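Local coordinates for metallopeptidase containing co-catalytic metalloactive site (Shewanella denitrificans OS217, PDB 3B2Y), which probably acts as a metallocarboxypeptidase-like hydrolase of the peptidase M14 family, probably zinc-dependent, with nickel bound in this crystal, at residues P67-I71 with L158-S162; S73-G77 with L106-N110; G85-F89 with Q258-M264; N121-P127 with T144-G148; T178-E184 with G220-F226. All coordinates share one frame; numbering follows the deposited sequence. Where two conformers were deposited one is given.

Contact 1: residues P67-I71 with L158-S162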
# COMPACT_ATOMS: atom_id res chain seq x y z
N PRO A 67 3.95 -15.83 -10.55
CA PRO A 67 3.98 -15.42 -9.18
C PRO A 67 2.72 -14.63 -8.80
O PRO A 67 2.07 -14.00 -9.64
CB PRO A 67 5.24 -14.55 -9.09
CG PRO A 67 5.46 -14.05 -10.50
CD PRO A 67 4.98 -15.16 -11.36
N SER A 68 2.40 -14.66 -7.52
CA SER A 68 1.23 -13.97 -7.00
C SER A 68 1.72 -12.86 -6.09
O SER A 68 2.40 -13.11 -5.11
CB SER A 68 0.32 -14.91 -6.21
OG SER A 68 -0.25 -15.94 -7.03
N LEU A 69 1.35 -11.64 -6.45
CA LEU A 69 1.80 -10.45 -5.77
C LEU A 69 0.55 -9.65 -5.42
O LEU A 69 -0.45 -9.67 -6.18
CB LEU A 69 2.69 -9.57 -6.63
CG LEU A 69 3.93 -10.16 -7.27
CD1 LEU A 69 4.60 -9.04 -8.11
CD2 LEU A 69 4.89 -10.74 -6.25
N LEU A 70 0.61 -9.02 -4.28
CA LEU A 70 -0.39 -8.14 -3.75
C LEU A 70 0.21 -6.76 -3.53
O LEU A 70 1.25 -6.62 -2.92
CB LEU A 70 -0.94 -8.72 -2.45
CG LEU A 70 -1.99 -7.87 -1.70
CD1 LEU A 70 -3.24 -7.70 -2.58
CD2 LEU A 70 -2.33 -8.55 -0.34
N ILE A 71 -0.50 -5.71 -3.93
CA ILE A 71 -0.17 -4.34 -3.56
C ILE A 71 -1.42 -3.75 -2.88
O ILE A 71 -2.55 -3.94 -3.36
CB ILE A 71 0.18 -3.43 -4.79
CG1 ILE A 71 1.33 -4.02 -5.59
CG2 ILE A 71 0.58 -2.01 -4.36
CD1 ILE A 71 1.46 -3.35 -6.98
N LEU A 158 -6.25 -13.55 0.81
CA LEU A 158 -5.19 -12.56 0.84
C LEU A 158 -3.79 -13.20 0.92
O LEU A 158 -2.84 -12.68 0.36
CB LEU A 158 -5.39 -11.59 2.00
CG LEU A 158 -6.61 -10.71 1.69
CD1 LEU A 158 -7.00 -9.95 2.98
CD2 LEU A 158 -6.40 -9.77 0.49
N CYS A 159 -3.68 -14.28 1.68
CA CYS A 159 -2.45 -15.06 1.77
C CYS A 159 -2.09 -15.66 0.39
O CYS A 159 -0.95 -15.53 -0.06
CB CYS A 159 -2.56 -16.10 2.87
SG CYS A 159 -2.56 -15.24 4.51
N ALA A 160 -3.06 -16.26 -0.28
CA ALA A 160 -2.87 -16.73 -1.69
C ALA A 160 -2.35 -15.61 -2.61
O ALA A 160 -1.39 -15.81 -3.42
CB ALA A 160 -4.19 -17.33 -2.28
N ALA A 161 -2.94 -14.42 -2.44
CA ALA A 161 -2.62 -13.25 -3.29
C ALA A 161 -1.23 -12.69 -3.11
O ALA A 161 -0.70 -12.03 -4.01
CB ALA A 161 -3.75 -12.14 -3.13
N SER A 162 -0.58 -13.01 -1.98
CA SER A 162 0.68 -12.32 -1.56
C SER A 162 1.79 -13.36 -1.45
O SER A 162 2.87 -13.05 -0.94
CB SER A 162 0.47 -11.61 -0.22
OG SER A 162 -0.08 -12.54 0.71

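Contact 2: residues S73-G77 with L106-N110. With NI (nickel (II) ion), chain C.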
# COMPACT_ATOMS: atom_id res chain seq x y z
N SER A 73 -2.91 -0.39 -0.21
CA SER A 73 -2.68 0.95 0.31
C SER A 73 -3.94 1.41 1.00
O SER A 73 -4.91 0.63 1.13
CB SER A 73 -2.33 1.89 -0.83
OG SER A 73 -1.84 3.14 -0.37
N GLY A 74 -3.92 2.68 1.37
CA GLY A 74 -5.08 3.35 1.98
C GLY A 74 -5.54 2.75 3.29
O GLY A 74 -6.70 2.78 3.59
N PHE A 75 -4.61 2.24 4.11
CA PHE A 75 -4.97 1.84 5.48
C PHE A 75 -5.14 3.10 6.36
O PHE A 75 -5.91 3.07 7.32
CB PHE A 75 -3.85 0.96 6.08
CG PHE A 75 -3.91 -0.47 5.64
CD1 PHE A 75 -3.35 -0.87 4.43
CD2 PHE A 75 -4.57 -1.41 6.41
CE1 PHE A 75 -3.48 -2.20 4.00
CE2 PHE A 75 -4.66 -2.75 6.02
CZ PHE A 75 -4.16 -3.14 4.82
N HIS A 76 -4.34 4.16 6.09
CA HIS A 76 -4.32 5.37 6.89
C HIS A 76 -4.78 6.52 6.03
O HIS A 76 -4.22 6.79 4.96
CB HIS A 76 -2.95 5.60 7.49
CG HIS A 76 -2.53 4.54 8.45
ND1 HIS A 76 -1.28 3.99 8.46
CD2 HIS A 76 -3.23 3.87 9.41
CE1 HIS A 76 -1.19 3.08 9.42
NE2 HIS A 76 -2.36 2.99 10.01
N GLY A 77 -5.84 7.18 6.45
CA GLY A 77 -6.48 8.15 5.59
C GLY A 77 -5.73 9.42 5.30
O GLY A 77 -5.99 10.07 4.30
N LEU A 106 -5.41 -3.98 -3.62
CA LEU A 106 -6.30 -3.61 -2.49
C LEU A 106 -6.07 -2.09 -2.28
O LEU A 106 -5.31 -1.66 -1.44
CB LEU A 106 -5.95 -4.49 -1.28
CG LEU A 106 -6.80 -4.59 -0.05
CD1 LEU A 106 -8.15 -5.27 -0.40
CD2 LEU A 106 -6.05 -5.49 0.93
N PRO A 107 -6.70 -1.27 -3.12
CA PRO A 107 -6.34 0.12 -3.28
C PRO A 107 -6.68 0.99 -2.07
O PRO A 107 -6.04 2.01 -1.87
CB PRO A 107 -7.25 0.60 -4.45
CG PRO A 107 -7.70 -0.59 -5.11
CD PRO A 107 -7.74 -1.68 -4.06
N LEU A 108 -7.72 0.63 -1.33
CA LEU A 108 -8.26 1.55 -0.33
C LEU A 108 -8.98 0.80 0.79
O LEU A 108 -10.16 0.52 0.67
CB LEU A 108 -9.22 2.53 -0.97
CG LEU A 108 -9.86 3.62 -0.07
CD1 LEU A 108 -8.75 4.38 0.79
CD2 LEU A 108 -10.76 4.61 -0.91
N VAL A 109 -8.25 0.49 1.85
CA VAL A 109 -8.76 -0.32 2.96
C VAL A 109 -9.63 0.50 3.97
O VAL A 109 -10.58 -0.03 4.57
CB VAL A 109 -7.59 -0.98 3.63
CG1 VAL A 109 -7.96 -1.60 4.98
CG2 VAL A 109 -6.93 -1.98 2.66
N ASN A 110 -9.36 1.80 4.05
CA ASN A 110 -9.97 2.69 5.01
C ASN A 110 -10.70 3.89 4.31
O ASN A 110 -10.25 5.02 4.31
CB ASN A 110 -8.89 3.23 5.91
CG ASN A 110 -9.42 4.16 7.00
OD1 ASN A 110 -10.62 4.29 7.26
ND2 ASN A 110 -8.48 4.79 7.69
NI NI C . 0.64 4.39 7.43
O HOH W 1 2.75 5.25 7.72
O HOH W 2 1.54 3.92 8.93

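Contact 3: residues G85-F89 with Q258-M264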
# COMPACT_ATOMS: atom_id res chain seq x y z
N GLY A 85 -1.39 6.98 -5.86
CA GLY A 85 -0.19 6.36 -6.43
C GLY A 85 -0.55 5.10 -7.19
O GLY A 85 -0.08 4.88 -8.32
N MSE A 86 -1.43 4.29 -6.61
CA MSE A 86 -1.87 3.08 -7.31
C MSE A 86 -2.65 3.36 -8.57
O MSE A 86 -2.51 2.68 -9.57
CB MSE A 86 -2.67 2.18 -6.39
CG MSE A 86 -2.68 0.72 -6.91
SE MSE A 86 -3.63 -0.43 -5.66
CE MSE A 86 -2.57 0.10 -4.05
N LEU A 87 -3.53 4.35 -8.52
CA LEU A 87 -4.27 4.76 -9.70
C LEU A 87 -3.35 5.25 -10.82
O LEU A 87 -3.60 4.96 -12.01
CB LEU A 87 -5.31 5.81 -9.31
CG LEU A 87 -6.37 6.23 -10.29
CD1 LEU A 87 -7.04 5.02 -10.95
CD2 LEU A 87 -7.36 7.05 -9.48
N HIS A 88 -2.28 5.97 -10.47
CA HIS A 88 -1.28 6.45 -11.41
C HIS A 88 -0.56 5.25 -12.05
O HIS A 88 -0.42 5.15 -13.27
CB HIS A 88 -0.28 7.37 -10.67
CG HIS A 88 0.74 8.02 -11.55
ND1 HIS A 88 2.01 7.50 -11.72
CD2 HIS A 88 0.69 9.13 -12.32
CE1 HIS A 88 2.69 8.27 -12.55
NE2 HIS A 88 1.91 9.26 -12.93
N PHE A 89 -0.25 4.28 -11.19
CA PHE A 89 0.41 3.04 -11.58
C PHE A 89 -0.46 2.27 -12.57
O PHE A 89 0.01 1.91 -13.62
CB PHE A 89 0.71 2.25 -10.32
CG PHE A 89 1.26 0.91 -10.57
CD1 PHE A 89 2.51 0.77 -11.11
CD2 PHE A 89 0.53 -0.22 -10.22
CE1 PHE A 89 3.03 -0.48 -11.34
CE2 PHE A 89 1.06 -1.48 -10.44
CZ PHE A 89 2.30 -1.60 -10.99
N GLN A 258 3.89 10.06 -7.74
CA GLN A 258 4.89 9.53 -8.65
C GLN A 258 5.83 8.52 -8.00
O GLN A 258 6.11 7.48 -8.58
CB GLN A 258 5.68 10.66 -9.33
CG GLN A 258 4.82 11.41 -10.33
CD GLN A 258 5.43 12.76 -10.74
OE1 GLN A 258 6.18 13.39 -9.99
NE2 GLN A 258 5.11 13.19 -11.95
N ALA A 259 6.32 8.83 -6.80
CA ALA A 259 7.21 7.96 -6.06
C ALA A 259 6.55 6.62 -5.68
O ALA A 259 7.18 5.57 -5.82
CB ALA A 259 7.76 8.67 -4.81
N ASN A 260 5.32 6.68 -5.18
CA ASN A 260 4.50 5.47 -4.90
C ASN A 260 4.33 4.57 -6.14
O ASN A 260 4.59 3.36 -6.08
CB ASN A 260 3.14 5.88 -4.36
CG ASN A 260 3.17 6.10 -2.85
OD1 ASN A 260 3.08 5.15 -2.07
ND2 ASN A 260 3.30 7.34 -2.43
N SER A 261 3.99 5.19 -7.24
CA SER A 261 3.85 4.49 -8.52
C SER A 261 5.17 3.83 -8.94
O SER A 261 5.17 2.71 -9.43
CB SER A 261 3.32 5.47 -9.59
OG SER A 261 3.05 4.79 -10.81
N ALA A 262 6.29 4.54 -8.69
CA ALA A 262 7.66 4.04 -8.98
C ALA A 262 8.06 2.88 -8.10
O ALA A 262 8.66 1.95 -8.65
CB ALA A 262 8.69 5.18 -8.85
N ALA A 263 7.77 2.94 -6.78
CA ALA A 263 7.93 1.78 -5.83
C ALA A 263 7.19 0.56 -6.31
O ALA A 263 7.75 -0.55 -6.31
CB ALA A 263 7.50 2.10 -4.41
N MSE A 264 5.96 0.77 -6.77
CA MSE A 264 5.13 -0.30 -7.26
C MSE A 264 5.72 -0.92 -8.53
O MSE A 264 5.69 -2.13 -8.72
CB MSE A 264 3.71 0.21 -7.50
CG MSE A 264 2.95 0.48 -6.28
SE MSE A 264 1.23 1.32 -6.69
CE MSE A 264 0.86 2.18 -4.96

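Contact 4: residues N121-P127 with T144-G148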
# COMPACT_ATOMS: atom_id res chain seq x y z
N ASN A 121 -10.20 5.23 11.00
CA ASN A 121 -11.49 5.20 10.40
C ASN A 121 -12.34 6.12 11.24
O ASN A 121 -11.96 6.68 12.26
CB ASN A 121 -12.06 3.76 10.32
CG ASN A 121 -12.20 3.09 11.68
OD1 ASN A 121 -12.23 3.74 12.73
ND2 ASN A 121 -12.36 1.76 11.65
N ARG A 122 -13.56 6.23 10.84
CA ARG A 122 -14.41 7.21 11.52
C ARG A 122 -14.87 6.78 12.92
O ARG A 122 -15.53 7.53 13.63
CB ARG A 122 -15.56 7.53 10.63
CG ARG A 122 -16.71 6.67 10.71
CD ARG A 122 -17.91 7.58 10.55
NE ARG A 122 -19.02 6.74 10.23
CZ ARG A 122 -19.91 6.33 11.13
NH1 ARG A 122 -19.87 6.74 12.41
NH2 ARG A 122 -20.89 5.53 10.71
N PHE A 123 -14.58 5.51 13.25
CA PHE A 123 -14.80 4.96 14.57
C PHE A 123 -13.58 5.06 15.50
O PHE A 123 -13.62 4.60 16.66
CB PHE A 123 -15.31 3.51 14.47
CG PHE A 123 -16.30 3.25 13.32
CD1 PHE A 123 -17.63 3.64 13.38
CD2 PHE A 123 -15.87 2.59 12.20
CE1 PHE A 123 -18.50 3.38 12.31
CE2 PHE A 123 -16.73 2.32 11.13
CZ PHE A 123 -18.03 2.71 11.18
N GLY A 124 -12.51 5.74 15.07
CA GLY A 124 -11.33 5.98 15.91
C GLY A 124 -10.34 4.83 15.97
O GLY A 124 -9.50 4.81 16.85
N GLU A 125 -10.44 3.88 15.04
CA GLU A 125 -9.57 2.69 15.08
C GLU A 125 -8.50 2.81 13.99
O GLU A 125 -8.78 3.28 12.89
CB GLU A 125 -10.41 1.41 14.76
CG GLU A 125 -11.70 1.16 15.63
CD GLU A 125 -12.59 -0.01 15.08
OE1 GLU A 125 -12.88 -0.05 13.85
OE2 GLU A 125 -12.93 -0.92 15.90
N ASN A 126 -7.31 2.28 14.28
CA ASN A 126 -6.21 2.13 13.32
C ASN A 126 -6.37 0.79 12.52
O ASN A 126 -6.15 -0.31 13.08
CB ASN A 126 -4.90 2.09 14.07
CG ASN A 126 -3.68 2.09 13.15
OD1 ASN A 126 -3.74 1.78 11.96
ND2 ASN A 126 -2.54 2.49 13.73
N PRO A 127 -6.75 0.87 11.22
CA PRO A 127 -6.93 -0.33 10.42
C PRO A 127 -5.65 -1.20 10.18
O PRO A 127 -5.76 -2.32 9.73
CB PRO A 127 -7.45 0.22 9.08
CG PRO A 127 -8.09 1.52 9.45
CD PRO A 127 -7.06 2.05 10.41
N THR A 144 -8.11 -5.42 16.19
CA THR A 144 -8.31 -5.02 14.83
C THR A 144 -9.45 -4.00 14.75
O THR A 144 -10.28 -3.91 15.65
CB THR A 144 -8.72 -6.22 13.96
OG1 THR A 144 -9.83 -6.88 14.58
CG2 THR A 144 -7.56 -7.21 13.77
N SER A 145 -9.41 -3.21 13.70
CA SER A 145 -10.48 -2.34 13.30
C SER A 145 -11.59 -3.14 12.62
O SER A 145 -11.39 -4.28 12.24
CB SER A 145 -9.99 -1.28 12.33
OG SER A 145 -9.73 -1.79 11.00
N LEU A 146 -12.70 -2.49 12.38
CA LEU A 146 -13.74 -3.08 11.58
C LEU A 146 -13.20 -3.57 10.21
O LEU A 146 -13.45 -4.73 9.79
CB LEU A 146 -14.85 -2.01 11.40
CG LEU A 146 -16.06 -2.42 10.64
CD1 LEU A 146 -16.58 -3.68 11.33
CD2 LEU A 146 -17.05 -1.20 10.70
N GLU A 147 -12.44 -2.71 9.52
CA GLU A 147 -11.83 -3.05 8.22
C GLU A 147 -10.88 -4.25 8.35
O GLU A 147 -10.93 -5.14 7.51
CB GLU A 147 -11.10 -1.87 7.58
CG GLU A 147 -11.98 -0.60 7.37
CD GLU A 147 -12.22 0.22 8.64
OE1 GLU A 147 -11.58 -0.11 9.66
OE2 GLU A 147 -13.07 1.18 8.65
N GLY A 148 -10.04 -4.26 9.38
CA GLY A 148 -9.20 -5.42 9.67
C GLY A 148 -9.96 -6.72 9.83
O GLY A 148 -9.55 -7.77 9.37
O HOH W 3 -10.78 -2.19 17.87
O HOH W 4 -7.19 -3.75 11.84

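Contact 5: residues T178-E184 with G220-F226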
# COMPACT_ATOMS: atom_id res chain seq x y z
N THR A 178 12.42 9.85 2.95
CA THR A 178 11.78 8.58 2.71
C THR A 178 12.48 7.34 3.30
O THR A 178 13.69 7.32 3.62
CB THR A 178 11.59 8.39 1.19
OG1 THR A 178 10.66 7.34 0.93
CG2 THR A 178 12.96 8.07 0.51
N TYR A 179 11.70 6.26 3.44
CA TYR A 179 12.28 5.02 3.92
C TYR A 179 11.34 3.89 3.59
O TYR A 179 10.27 4.13 3.07
CB TYR A 179 12.64 5.08 5.43
CG TYR A 179 11.48 5.34 6.33
CD1 TYR A 179 11.00 6.63 6.53
CD2 TYR A 179 10.87 4.29 7.02
CE1 TYR A 179 9.92 6.88 7.38
CE2 TYR A 179 9.81 4.54 7.90
CZ TYR A 179 9.33 5.83 8.06
OH TYR A 179 8.26 6.05 8.91
N VAL A 180 11.81 2.67 3.83
CA VAL A 180 11.08 1.48 3.53
C VAL A 180 11.24 0.46 4.67
O VAL A 180 12.34 0.23 5.17
CB VAL A 180 11.54 0.85 2.21
CG1 VAL A 180 13.04 0.38 2.28
CG2 VAL A 180 10.66 -0.32 1.93
N TYR A 181 10.14 -0.14 5.10
CA TYR A 181 10.21 -1.33 5.94
C TYR A 181 10.35 -2.55 5.04
O TYR A 181 9.65 -2.64 4.05
CB TYR A 181 8.91 -1.53 6.69
CG TYR A 181 8.58 -0.51 7.73
CD1 TYR A 181 7.89 0.65 7.42
CD2 TYR A 181 8.90 -0.74 9.05
CE1 TYR A 181 7.56 1.55 8.38
CE2 TYR A 181 8.56 0.13 10.03
CZ TYR A 181 7.90 1.28 9.71
OH TYR A 181 7.60 2.17 10.74
N SER A 182 11.17 -3.51 5.37
CA SER A 182 11.26 -4.70 4.53
C SER A 182 11.37 -5.99 5.35
O SER A 182 11.85 -5.98 6.47
CB SER A 182 12.43 -4.57 3.54
OG SER A 182 13.62 -4.97 4.11
N PHE A 183 10.95 -7.10 4.75
CA PHE A 183 11.00 -8.46 5.32
C PHE A 183 11.52 -9.39 4.22
O PHE A 183 10.95 -9.47 3.14
CB PHE A 183 9.61 -8.92 5.81
CG PHE A 183 8.90 -7.92 6.74
CD1 PHE A 183 8.32 -6.75 6.23
CD2 PHE A 183 8.82 -8.15 8.07
CE1 PHE A 183 7.67 -5.86 7.06
CE2 PHE A 183 8.18 -7.27 8.89
CZ PHE A 183 7.60 -6.13 8.37
N GLU A 184 12.63 -10.06 4.49
CA GLU A 184 13.16 -11.14 3.65
C GLU A 184 13.59 -12.26 4.56
O GLU A 184 13.99 -12.01 5.71
CB GLU A 184 14.37 -10.68 2.81
CG GLU A 184 14.10 -9.41 1.98
CD GLU A 184 15.18 -9.12 0.94
OE1 GLU A 184 15.75 -10.08 0.37
OE2 GLU A 184 15.46 -7.93 0.70
N GLY A 220 18.05 4.01 5.10
CA GLY A 220 16.67 4.10 4.60
C GLY A 220 15.82 2.82 4.63
O GLY A 220 14.77 2.80 4.05
N VAL A 221 16.30 1.78 5.30
CA VAL A 221 15.62 0.50 5.42
C VAL A 221 15.43 0.18 6.89
O VAL A 221 16.33 0.43 7.70
CB VAL A 221 16.43 -0.61 4.72
CG1 VAL A 221 15.78 -1.97 4.95
CG2 VAL A 221 16.49 -0.31 3.21
N ILE A 222 14.21 -0.27 7.24
CA ILE A 222 13.96 -0.94 8.53
C ILE A 222 13.69 -2.41 8.22
O ILE A 222 12.73 -2.72 7.52
CB ILE A 222 12.75 -0.30 9.24
CG1 ILE A 222 13.07 1.11 9.72
CG2 ILE A 222 12.25 -1.18 10.42
CD1 ILE A 222 11.85 2.09 9.48
N PHE A 223 14.52 -3.30 8.74
CA PHE A 223 14.51 -4.68 8.27
C PHE A 223 13.96 -5.71 9.28
O PHE A 223 14.44 -5.82 10.40
CB PHE A 223 15.93 -5.05 7.86
CG PHE A 223 16.04 -6.37 7.17
CD1 PHE A 223 15.42 -6.57 5.96
CD2 PHE A 223 16.82 -7.39 7.71
CE1 PHE A 223 15.54 -7.78 5.29
CE2 PHE A 223 16.94 -8.60 7.04
CZ PHE A 223 16.27 -8.78 5.83
N ASN A 224 12.95 -6.46 8.85
CA ASN A 224 12.45 -7.58 9.63
C ASN A 224 11.99 -7.17 11.02
O ASN A 224 12.20 -7.89 11.98
CB ASN A 224 13.46 -8.72 9.71
CG ASN A 224 13.41 -9.64 8.48
OD1 ASN A 224 12.49 -9.57 7.67
ND2 ASN A 224 14.38 -10.53 8.37
N HIS A 225 11.34 -6.02 11.09
CA HIS A 225 10.73 -5.54 12.33
C HIS A 225 9.26 -6.02 12.35
O HIS A 225 8.43 -5.46 11.69
CB HIS A 225 10.79 -4.01 12.36
CG HIS A 225 10.02 -3.40 13.50
ND1 HIS A 225 10.57 -3.20 14.75
CD2 HIS A 225 8.75 -2.93 13.57
CE1 HIS A 225 9.67 -2.64 15.54
NE2 HIS A 225 8.55 -2.47 14.86
N PHE A 226 8.97 -7.05 13.11
CA PHE A 226 7.62 -7.57 13.21
C PHE A 226 6.75 -6.88 14.24
O PHE A 226 7.17 -6.58 15.31
CB PHE A 226 7.60 -9.06 13.40
CG PHE A 226 8.09 -9.82 12.22
CD1 PHE A 226 9.42 -9.94 11.96
CD2 PHE A 226 7.21 -10.44 11.36
CE1 PHE A 226 9.87 -10.63 10.88
CE2 PHE A 226 7.67 -11.12 10.30
CZ PHE A 226 9.00 -11.22 10.06
O HOH W 5 10.51 -4.52 8.67

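Contact 1: residues P67-I71 with L158-S162
L70 of strand 68-71 meets L158, A161 and S162, and it accounts for the largest share of the buried area in this contact. Its CB sits 3.9 Å from S162 CB. Because CG stands anti to the backbone N (chi1 177°), the isobutyl group is carried on toward the helix, where L70 CD2 approaches L158 CD2 at 4.3 Å. The A161 methyl also lies beside L70, CB to CB 4.5 Å. The backbones are tightest at the carbonyl of A161, whose O lies 3.0 Å from L69 C. No hydrogen bond crosses here, since the nearby L69 N and L70 N meet A161 O at poor angles. Within 158-162, S162 OG donates to L158 O at 2.8 Å, a bond that fixes the S162 hydroxyl. This is the alpha/beta layering of the fold, with the helix lying on one side of strand 68-73 while L69 and I71 pack on helix 253-271 on the other; L234 of helix 230-236 also touches L70 and S162. S68 points at the helix and makes another close approach, its CB 3.4 Å from A160 O, while its hydroxyl turns to a weak bond with N102. The looser, solvent side is that of A160, an exposed residue whose methyl points away from the strand.

Contact 2: residues S73-G77 with L106-N110
The metal-binding loop of the M14 fold runs through F75 and H76, and F75 is held against V109 and N110 of the loop after the neighbouring strand. H76 ND1 binds nickel at 2.2 Å; with E79 it forms the HxxE pair familiar in this family, and H170 and water molecules share the metal. H76 NE2 is fixed by N126 OD1. The backbones are stitched together in order: S73 N donates to L106 O at 3.0 Å, V109 N reaches S73 O in a weak bond, and N110 N donates to G74 O at 2.9 Å. N110 adds its side chain. With CG anti to the backbone N (chi1 -178°), ND2 reaches F75 O at 3.1 Å, approaching from above the carbonyl plane, 46° out of it, while OD1 accepts from G113 N and so caps helix 111-115. V109 lies over one face of the F75 ring: CG2 is 3.9 Å from the ring centroid and 20° off its normal, a CH-pi contact, and CG1 comes to 3.6 Å from F75 CE2 nearer the rim. Both loops leave the ends of adjacent parallel strands, 68-73 and 102-106. Helix 146-152 packs L151 against F75, L106 and V109, helix 25-39 meets P107 and L108, and helix 81-92 brings M86 to S73 and P107.

Contact 3: residues G85-F89 with Q258-M264
The F89 ring has M264 CB over the centre of one face, 3.8 Å from the ring centroid and 10° off the normal, a CH-pi contact. Selenomethionine M264 also brings SE to 4.5 Å from the same centroid; its approach is oblique, a Met-aromatic contact. The second flat group, the H88 imidazole, is met at its edge. S261 OG lies in the ring plane, 3.0 Å from H88 ND1, in a hydrogen bond that is nearly straight (167°) and that either partner could donate. Both groups have their first torsion anti to the backbone N, and this carries the H88 ring and the S261 hydroxyl across to each other. G85, having no side chain, leaves its backbone against S261 CB, 3.7 Å from G85 O, and N260 CB, 4.0 Å from G85 CA; the closest CA pair is F89 and S261, 4.8 Å apart. The straight M264 side chain crosses that of selenomethionine M86 at about a right angle and sets CE 3.8 Å from M86 CB. N260 ND2 is held by R256 O and T247 OG1. The helix axes approach to 7.8 Å and cross at -61°. The arrangement is that of two helices, 81-92 and 253-271, lying on one face of the central sheet of an alpha/beta fold, where M86, F89 and M264 touch I71 of strand 68-73.

Contact 4: residues N121-P127 with T144-G148
N121 opens the segment by giving its amide to E147: ND2 donates to OE1 at 2.8 Å, on the syn lone pair of that oxygen, and weakly to OE2. The other N-H of N121 ND2 goes to E125 OE1 at 2.9 Å, in the amide plane and on the anti lone pair. N121 OD1 accepts weakly from F123 N within the type I turn N121-G124 and, at 2.9 Å, from E125 N just past it, a donor that stands above the N121 carbonyl plane. F123 lays CE2 3.6 Å from L146 CD2 on the solvent side. From the stretched-out E125 side chain, OE1 takes L146 N at 2.9 Å and 165°, at the first turn of helix 146-152; its OE2 reaches T144 O through a water that donates to both. N126 turns away, facing the nickel site. P127 closes the segment with CA 3.2 Å from S145 OG. S145 is the N-cap residue of the helix: its OG accepts from G148 N at 3.0 Å and donates to E147 OE1, which is met nearly along its C-O axis. Two carboxylates thus stand close, E125 OE1 and E147 OE1 being 4.4 Å apart. Each of these oxygens has two firm donors, N121 ND2 being common to both, and the start of the helix would probably favour their charged forms and offset the repulsion between them.

Contact 5: residues T178-E184 with G220-F226
I222 is the bump that fills the hollow between Y179 and Y181. Its CD1 lies 3.4 Å from Y179 CD2 and also lies over one face of the Y181 ring, 4.1 Å from the centroid, in a CH-pi contact. The I222 CG2 branch runs alongside, 3.6 Å from Y181 CD2, as the two side chains point the same way. Through the sheet, V180 and V221 lie flank to flank, and S182 OG meets the edge of the F223 ring in its plane while bonding to S193. N-H...O hydrogen bonds link the parallel strands: V180 N to G220 O, I222 N to V180 O, S182 N to I222 O at 2.8 Å and N224 N to S182 O at 2.7 Å, the last almost straight (177°). Strand 221-223 is one of the two edge strands of the mixed sheet, and helix 191-201 joins it to 179-183 in a beta-alpha-beta crossover, covering V180 and V221. Beyond the strand N224 takes a positive phi (57°), and its amide turns back on E184: ND2 donates to E184 O at 3.1 Å with that oxygen in the amide plane, while OD1 takes E184 N weakly. A water accepting from H225 N and donating to S182 O fills the bend, above one face of the F183 ring. F183 pushes its edge at the face of F226 in a T-shaped stack, planes at 72° and centroids 5.0 Å apart; F226 leans in turn on helix 230-236.

Contacts 1 and 2 are coupled along strand 68-73, where I71 O lies 2.9 Å from L106 N, a probable hydrogen bond. I71 also joins contact 1 to contact 3, its CG2 3.8 Å from M86 CE. Contact 4 meets the metal ligand of contact 2: N126 OD1 is 2.7 Å from H76 NE2, a probable hydrogen bond consistent with N126 orienting H76 as a second-shell residue. Contact 5 approaches the site separately, its nearest atoms about 9 Å from contact 2, and the Y181 side chain is about 3 Å from that of E246, the predicted proton donor/acceptor, and about 8 Å from nickel. Contacts 3 and 4, centres about 25 Å apart, lie on opposite sides of the chain's centre.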